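Local coordinates for protein ribulose bisphosphate carboxylase (Pyrococcus horikoshii, PDB 2D69) that probably catalyses the carboxylation of ribulose 1,5-bisphosphate to two molecules of 3-phosphoglycerate as a magnesium-dependent form III RuBisCO in archaeal AMP degradation, at residues A[158-163]-A[374-379]; A[168-173]-A[185-190]; A[176-181]-A[211-216]. All coordinates share one frame; numbering follows the deposited sequence.

Contact 1: A[158-163]-A[374-379]; sequences VPKPKM and GVMGHP. With SO4 (sulfate ion), chain E.
Met376 lies against the backbone and the first side-chain carbons of Lys160, at the mouth of the RuBisCO alpha/beta barrel. Residues 158-163 form the loop that leaves strand 154-157, the first strand of the eight-stranded barrel, and Met376 ends the short helix 372-376 that follows the last strand, 368-370; the contact thus joins what follows the first and last strands, which are neighbours where the barrel closes. The packed part belongs to the methionine. With CG anti to its carbonyl carbon (chi1 -70°) and further bends at chi2 and chi3, the thioether curls round the backbone of the loop instead of reaching straight out. CG of Met376 comes to 4.0 Å from CB of Lys160, SD stands 4.1 Å from CA of Pro159, and the methyl CE ends 3.5 Å from the carbonyl O of Lys160. No hydrogen bond crosses between the segments, and the amide N of Lys160, covered by the thioether, has no polar partner. Ile173 of helix 167-179 and Trp59 of the second subunit also pack on Met376, whose carbonyl O accepts a hydrogen bond from Thr57 of that subunit.

The other side is looser and polar. Beyond CG the chain of Lys160, a partly exposed residue, turns away from Met376 and reaches the sulfate, itself also bound by the backbone N of Gly350 and Gly373 and by NE2 of Gln370. Those three residues are predicted to bind substrate, so the anion probably occupies a phosphate position, while Lys160 is the predicted proton acceptor. A weak hydrogen bond runs from NZ of Lys160 to O3 of the sulfate at 3.1 Å; O1 of the ion lies closer to the same NZ, at 2.6 Å, but not in hydrogen-bonding geometry.

Contact 2: A[168-173]-A[185-190]; sequences EEYAEI and LKDDEN
Tyr170 reaches from helix 167-179 to the end of strand 184-186, its CE2 4.0 Å from the CD2 methyl of Leu185. Beyond this apolar overlap, the phenol OH donates a hydrogen bond of 2.8 Å to OD1 of Asp187. It meets that oxygen on the anti side, 22° out of the carboxylate plane, with the ring and the carboxylate turned 52° apart. OD1 is also hydrogen-bonded to the hydroxyl of Tyr223, and OD2 forms a salt bridge with Arg202, so the buried acid is held at both oxygens and its charge is probably well compensated. A water donates to the Tyr170 OH at 2.8 Å and accepts from the backbone N of Asp188, tying the phenol to the start of the predicted magnesium-binding pair Asp188 and Glu189. On the strand, Lys186, the predicted carbamate-bearing ligand, directs NZ to the carbonyl O of Asp187 at 3.1 Å; no carbamate is present here. The contact closes a beta-alpha-beta unit of the barrel: helix 167-179 covers strand 184-186 from outside, helix 199-217 flanks Tyr170 and Leu185 through Arg202 and Leu206, and strand 222-224 pairs alongside.

Contact 3: A[176-181]-A[211-216]; sequences ELWSGG and DRVEAE
This is a small, mainly apolar helix-to-helix contact on the outer layer of the catalytic domain, where the end of helix 167-179 meets helix 199-217 near its C-terminal end. Val213 meets the other helix with both methyls. CG1, which stands trans to the valine's own backbone N (chi1 180°), sits 3.8 Å from CB of Trp178 and 3.7 Å from the amide N of Ser179, while CG2 comes to 3.8 Å from OG of Ser179. Replacing Val213 with a glycine would probably open a gap beside CB of Trp178 and the hydroxyl of Ser179, losing the direct apolar bridge between the helices. Both helices belong to the outer ring of the alpha/beta barrel, each following one of its strands, and the Trp178 indole turns inward, its NE1 bonding to the carbonyl O of Glu222 and its side chain packing on Leu185. A Schellman motif follows, with Gly181 at positive phi (132°) and two weak bonds from its N back into the last turn. Toward solvent the contact becomes polar: a water donates to OG of Ser179 at 2.6 Å and to OE1 of Glu216, a carboxylate whose OE2 takes a salt bridge from NE of Arg212 at 2.8 Å. Tyr175 bonds to both, its hydroxyl to OE1 of Glu216 and its carbonyl O to OG of Ser179.

All three contacts lie in the catalytic barrel on the same side of the chain's centre. Contacts 1 and 2, with centres about 10 Å apart, are buried beside predicted active-site residues and join directly: Lys162 NZ forms salt bridges with Asp188 OD1 and Glu189 OE1. Both also touch the second subunit. Contact 2 shares helix 167-179 with contact 3, which has a buried Trp178-Val213 centre in the outer helical layer and a partly exposed Ser179 at its margin; Leu177 packs against Val375 of contact 1 and Leu185 of contact 2. The chemistry follows position: thioether packing beside a bound anion in contact 1, a phenol-carboxylate bond in contact 2, and valine packing with a water-bridged edge in contact 3.

Contact 1: A[158-163]-A[374-379]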
# COMPACT_ATOMS: atom_id res chain seq x y z
N VAL A 158 8.94 -36.58 -18.28
CA VAL A 158 8.79 -36.66 -16.82
C VAL A 158 9.81 -37.68 -16.31
O VAL A 158 9.82 -38.81 -16.78
CB VAL A 158 7.43 -37.24 -16.42
CG1 VAL A 158 7.25 -37.20 -14.88
CG2 VAL A 158 6.29 -36.51 -17.13
N PRO A 159 10.67 -37.32 -15.37
CA PRO A 159 11.61 -38.31 -14.84
C PRO A 159 10.88 -39.50 -14.18
O PRO A 159 9.71 -39.41 -13.80
CB PRO A 159 12.44 -37.52 -13.83
CG PRO A 159 12.34 -36.11 -14.27
CD PRO A 159 10.91 -35.99 -14.78
N LYS A 160 11.60 -40.61 -14.17
CA LYS A 160 11.20 -41.87 -13.54
C LYS A 160 12.25 -42.24 -12.48
O LYS A 160 13.44 -42.18 -12.80
CB LYS A 160 11.18 -43.00 -14.59
CG LYS A 160 10.04 -42.91 -15.63
CD LYS A 160 8.65 -42.91 -15.00
CE LYS A 160 7.61 -42.06 -15.79
NZ LYS A 160 7.09 -42.90 -16.94
N PRO A 161 11.86 -42.59 -11.25
CA PRO A 161 10.47 -42.59 -10.77
C PRO A 161 9.94 -41.18 -10.66
O PRO A 161 10.70 -40.21 -10.78
CB PRO A 161 10.58 -43.22 -9.40
CG PRO A 161 11.98 -42.92 -8.95
CD PRO A 161 12.80 -43.00 -10.20
N LYS A 162 8.64 -41.07 -10.48
CA LYS A 162 7.97 -39.78 -10.56
C LYS A 162 8.01 -38.96 -9.25
O LYS A 162 7.94 -37.72 -9.29
CB LYS A 162 6.56 -39.98 -11.13
CG LYS A 162 5.57 -40.71 -10.27
CD LYS A 162 4.64 -41.55 -11.18
CE LYS A 162 3.26 -41.78 -10.58
NZ LYS A 162 2.27 -40.75 -11.04
N MET A 163 8.24 -39.64 -8.12
CA MET A 163 8.43 -38.96 -6.83
C MET A 163 9.73 -39.35 -6.13
O MET A 163 10.32 -40.36 -6.46
CB MET A 163 7.23 -39.30 -5.93
CG MET A 163 5.88 -39.04 -6.62
SD MET A 163 5.31 -37.33 -6.38
CE MET A 163 4.32 -37.67 -4.84
N GLY A 374 10.47 -44.34 -22.24
CA GLY A 374 11.30 -44.58 -23.42
C GLY A 374 12.64 -43.84 -23.34
O GLY A 374 13.69 -44.35 -23.72
N VAL A 375 12.62 -42.65 -22.77
CA VAL A 375 13.82 -41.87 -22.61
C VAL A 375 14.63 -42.31 -21.39
O VAL A 375 15.81 -42.60 -21.48
CB VAL A 375 13.47 -40.34 -22.56
CG1 VAL A 375 14.64 -39.52 -22.12
CG2 VAL A 375 12.99 -39.89 -23.93
N MET A 376 13.97 -42.39 -20.24
CA MET A 376 14.61 -42.80 -18.98
C MET A 376 15.15 -44.23 -19.05
O MET A 376 16.11 -44.57 -18.36
CB MET A 376 13.62 -42.66 -17.81
CG MET A 376 13.29 -41.20 -17.44
SD MET A 376 14.68 -40.16 -16.80
CE MET A 376 15.39 -41.17 -15.55
N GLY A 377 14.57 -45.05 -19.93
CA GLY A 377 14.92 -46.45 -20.05
C GLY A 377 16.00 -46.81 -21.05
O GLY A 377 16.35 -47.99 -21.19
N HIS A 378 16.53 -45.82 -21.77
CA HIS A 378 17.47 -46.13 -22.83
C HIS A 378 18.63 -46.86 -22.18
O HIS A 378 19.05 -46.47 -21.09
CB HIS A 378 17.95 -44.85 -23.48
CG HIS A 378 18.70 -45.07 -24.74
ND1 HIS A 378 20.00 -45.54 -24.75
CD2 HIS A 378 18.35 -44.92 -26.03
CE1 HIS A 378 20.42 -45.65 -25.99
NE2 HIS A 378 19.45 -45.24 -26.79
N PRO A 379 19.11 -47.94 -22.78
CA PRO A 379 20.28 -48.66 -22.26
C PRO A 379 21.53 -47.82 -21.97
O PRO A 379 22.31 -48.23 -21.12
CB PRO A 379 20.59 -49.68 -23.37
CG PRO A 379 19.28 -49.93 -23.99
CD PRO A 379 18.54 -48.60 -23.97
S SO4 E . 5.44 -42.93 -20.01
O1 SO4 E . 6.37 -43.81 -19.32
O2 SO4 E . 4.34 -43.68 -20.56
O3 SO4 E . 4.91 -42.02 -19.00
O4 SO4 E . 6.13 -42.15 -21.02

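Contact 2: A[168-173]-A[185-190]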
# COMPACT_ATOMS: atom_id res chain seq x y z
N GLU A 168 18.80 -31.50 -5.64
CA GLU A 168 20.07 -31.79 -6.30
C GLU A 168 19.96 -32.95 -7.29
O GLU A 168 20.51 -32.92 -8.37
CB GLU A 168 21.15 -32.13 -5.27
CG GLU A 168 22.55 -32.27 -5.85
CD GLU A 168 22.95 -31.07 -6.73
OE1 GLU A 168 23.57 -31.27 -7.81
OE2 GLU A 168 22.61 -29.92 -6.37
N GLU A 169 19.22 -33.99 -6.91
CA GLU A 169 19.11 -35.18 -7.75
C GLU A 169 18.27 -34.80 -8.97
O GLU A 169 18.51 -35.24 -10.08
CB GLU A 169 18.46 -36.33 -6.99
CG GLU A 169 19.24 -36.93 -5.82
CD GLU A 169 18.35 -37.75 -4.85
OE1 GLU A 169 17.14 -37.50 -4.72
OE2 GLU A 169 18.86 -38.67 -4.19
N TYR A 170 17.26 -33.94 -8.76
CA TYR A 170 16.40 -33.53 -9.85
C TYR A 170 17.19 -32.67 -10.83
O TYR A 170 17.05 -32.83 -12.03
CB TYR A 170 15.20 -32.76 -9.34
CG TYR A 170 13.93 -32.88 -10.14
CD1 TYR A 170 13.27 -34.10 -10.21
CD2 TYR A 170 13.36 -31.78 -10.79
CE1 TYR A 170 12.09 -34.26 -10.91
CE2 TYR A 170 12.12 -31.94 -11.49
CZ TYR A 170 11.51 -33.19 -11.54
OH TYR A 170 10.28 -33.42 -12.16
N ALA A 171 18.07 -31.81 -10.31
CA ALA A 171 18.96 -31.00 -11.15
C ALA A 171 19.81 -31.86 -12.05
O ALA A 171 20.10 -31.48 -13.19
CB ALA A 171 19.83 -30.10 -10.30
N GLU A 172 20.24 -33.00 -11.54
CA GLU A 172 21.17 -33.87 -12.30
C GLU A 172 20.45 -34.61 -13.41
O GLU A 172 20.94 -34.73 -14.52
CB GLU A 172 21.92 -34.86 -11.38
CG GLU A 172 22.86 -34.13 -10.42
CD GLU A 172 23.57 -35.03 -9.38
OE1 GLU A 172 23.05 -36.12 -8.98
OE2 GLU A 172 24.65 -34.60 -8.93
N ILE A 173 19.27 -35.13 -13.11
CA ILE A 173 18.51 -35.75 -14.16
C ILE A 173 18.08 -34.74 -15.21
O ILE A 173 18.19 -35.02 -16.41
CB ILE A 173 17.38 -36.64 -13.61
CG1 ILE A 173 16.70 -37.38 -14.75
CG2 ILE A 173 16.40 -35.89 -12.75
CD1 ILE A 173 17.64 -38.33 -15.46
N LEU A 185 11.36 -30.34 -19.67
CA LEU A 185 11.33 -31.14 -18.48
C LEU A 185 9.93 -31.03 -17.98
O LEU A 185 9.32 -29.96 -18.07
CB LEU A 185 12.29 -30.57 -17.46
CG LEU A 185 12.32 -31.30 -16.10
CD1 LEU A 185 12.84 -32.74 -16.22
CD2 LEU A 185 13.14 -30.49 -15.13
N LYS A 186 9.37 -32.11 -17.44
CA LYS A 186 8.01 -32.07 -16.97
C LYS A 186 7.91 -32.70 -15.59
O LYS A 186 8.34 -33.82 -15.39
CB LYS A 186 7.05 -32.74 -17.97
CG LYS A 186 5.58 -32.76 -17.60
CD LYS A 186 4.65 -33.39 -18.67
CE LYS A 186 3.28 -33.83 -18.03
NZ LYS A 186 3.28 -34.35 -16.55
N ASP A 187 7.32 -32.00 -14.64
CA ASP A 187 7.01 -32.59 -13.34
C ASP A 187 5.81 -33.51 -13.46
O ASP A 187 4.88 -33.19 -14.19
CB ASP A 187 6.58 -31.52 -12.34
CG ASP A 187 7.72 -30.69 -11.81
OD1 ASP A 187 8.92 -31.03 -11.97
OD2 ASP A 187 7.46 -29.63 -11.19
N ASP A 188 5.81 -34.56 -12.65
CA ASP A 188 4.66 -35.40 -12.46
C ASP A 188 3.54 -34.64 -11.80
O ASP A 188 3.77 -33.74 -11.01
CB ASP A 188 5.00 -36.58 -11.54
CG ASP A 188 3.93 -37.63 -11.57
OD1 ASP A 188 3.14 -37.76 -10.58
OD2 ASP A 188 3.81 -38.36 -12.59
N GLU A 189 2.31 -35.05 -12.11
CA GLU A 189 1.12 -34.43 -11.57
C GLU A 189 1.02 -34.47 -10.04
O GLU A 189 0.37 -33.64 -9.44
CB GLU A 189 -0.14 -35.04 -12.22
CG GLU A 189 -0.55 -36.46 -11.76
CD GLU A 189 0.21 -37.60 -12.42
OE1 GLU A 189 0.00 -38.78 -11.98
OE2 GLU A 189 1.04 -37.35 -13.34
N ASN A 190 1.66 -35.44 -9.43
CA ASN A 190 1.75 -35.54 -7.96
C ASN A 190 2.88 -34.73 -7.33
O ASN A 190 2.89 -34.53 -6.14
CB ASN A 190 2.02 -37.02 -7.57
CG ASN A 190 0.95 -37.95 -8.09
OD1 ASN A 190 -0.12 -37.49 -8.49
ND2 ASN A 190 1.22 -39.24 -8.07
O HOH W 1 8.34 -35.15 -11.21

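Contact 3: A[176-181]-A[211-216]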
# COMPACT_ATOMS: atom_id res chain seq x y z
N GLU A 176 20.83 -33.99 -17.72
CA GLU A 176 20.92 -35.08 -18.67
C GLU A 176 19.88 -35.00 -19.78
O GLU A 176 20.19 -35.11 -20.96
CB GLU A 176 20.82 -36.46 -17.96
CG GLU A 176 21.98 -36.84 -17.05
CD GLU A 176 23.34 -36.75 -17.74
OE1 GLU A 176 24.19 -35.94 -17.32
OE2 GLU A 176 23.55 -37.54 -18.68
N LEU A 177 18.64 -34.78 -19.38
CA LEU A 177 17.51 -34.83 -20.32
C LEU A 177 17.54 -33.71 -21.31
O LEU A 177 17.43 -33.94 -22.53
CB LEU A 177 16.20 -34.80 -19.56
CG LEU A 177 15.93 -36.03 -18.72
CD1 LEU A 177 14.82 -35.80 -17.76
CD2 LEU A 177 15.56 -37.17 -19.60
N TRP A 178 17.72 -32.50 -20.77
CA TRP A 178 17.87 -31.28 -21.58
C TRP A 178 19.11 -31.36 -22.48
O TRP A 178 19.00 -31.13 -23.68
CB TRP A 178 17.96 -30.03 -20.67
CG TRP A 178 16.65 -29.46 -20.14
CD1 TRP A 178 15.45 -29.46 -20.76
CD2 TRP A 178 16.45 -28.81 -18.88
NE1 TRP A 178 14.52 -28.80 -20.00
CE2 TRP A 178 15.12 -28.38 -18.84
CE3 TRP A 178 17.29 -28.47 -17.81
CZ2 TRP A 178 14.59 -27.71 -17.76
CZ3 TRP A 178 16.78 -27.85 -16.76
CH2 TRP A 178 15.42 -27.47 -16.72
N SER A 179 20.28 -31.69 -21.92
CA SER A 179 21.53 -31.80 -22.70
C SER A 179 21.47 -32.81 -23.86
O SER A 179 22.11 -32.62 -24.90
CB SER A 179 22.74 -32.14 -21.79
OG SER A 179 22.96 -31.14 -20.82
N GLY A 180 20.71 -33.87 -23.69
CA GLY A 180 20.60 -34.88 -24.73
C GLY A 180 19.61 -34.52 -25.82
O GLY A 180 19.55 -35.20 -26.83
N GLY A 181 18.78 -33.51 -25.56
CA GLY A 181 17.94 -32.91 -26.58
C GLY A 181 16.47 -32.72 -26.24
O GLY A 181 15.71 -32.22 -27.09
N ASP A 211 19.41 -22.61 -17.80
CA ASP A 211 20.17 -21.60 -18.51
C ASP A 211 21.56 -22.11 -18.91
O ASP A 211 22.08 -21.78 -19.99
CB ASP A 211 20.29 -20.29 -17.70
CG ASP A 211 18.95 -19.59 -17.60
OD1 ASP A 211 18.81 -18.75 -16.70
OD2 ASP A 211 17.98 -19.82 -18.36
N ARG A 212 22.16 -22.92 -18.08
CA ARG A 212 23.47 -23.49 -18.44
C ARG A 212 23.36 -24.37 -19.70
O ARG A 212 24.22 -24.31 -20.59
CB ARG A 212 24.04 -24.29 -17.27
CG ARG A 212 25.41 -24.91 -17.51
CD ARG A 212 25.74 -26.00 -16.49
NE ARG A 212 26.89 -26.79 -16.92
CZ ARG A 212 27.25 -27.95 -16.36
NH1 ARG A 212 26.57 -28.44 -15.33
NH2 ARG A 212 28.31 -28.60 -16.83
N VAL A 213 22.30 -25.17 -19.78
CA VAL A 213 22.11 -26.09 -20.92
C VAL A 213 21.86 -25.31 -22.22
O VAL A 213 22.41 -25.68 -23.28
CB VAL A 213 21.02 -27.09 -20.72
CG1 VAL A 213 20.88 -27.99 -21.97
CG2 VAL A 213 21.33 -27.98 -19.52
N GLU A 214 21.10 -24.22 -22.11
CA GLU A 214 20.88 -23.30 -23.19
C GLU A 214 22.21 -22.77 -23.67
O GLU A 214 22.42 -22.73 -24.86
CB GLU A 214 19.95 -22.15 -22.80
CG GLU A 214 18.50 -22.60 -22.75
CD GLU A 214 17.52 -21.47 -22.48
OE1 GLU A 214 17.93 -20.39 -22.08
OE2 GLU A 214 16.32 -21.69 -22.66
N ALA A 215 23.07 -22.30 -22.77
CA ALA A 215 24.37 -21.76 -23.19
C ALA A 215 25.23 -22.81 -23.90
O ALA A 215 25.89 -22.50 -24.89
CB ALA A 215 25.12 -21.14 -21.99
N GLU A 216 25.20 -24.04 -23.43
CA GLU A 216 26.02 -25.13 -23.93
C GLU A 216 25.52 -25.71 -25.25
O GLU A 216 26.34 -26.13 -26.09
CB GLU A 216 26.14 -26.24 -22.86
CG GLU A 216 27.05 -25.88 -21.68
CD GLU A 216 26.99 -26.84 -20.49
OE1 GLU A 216 26.14 -27.78 -20.49
OE2 GLU A 216 27.79 -26.64 -19.53
O HOH W 2 24.25 -29.21 -22.01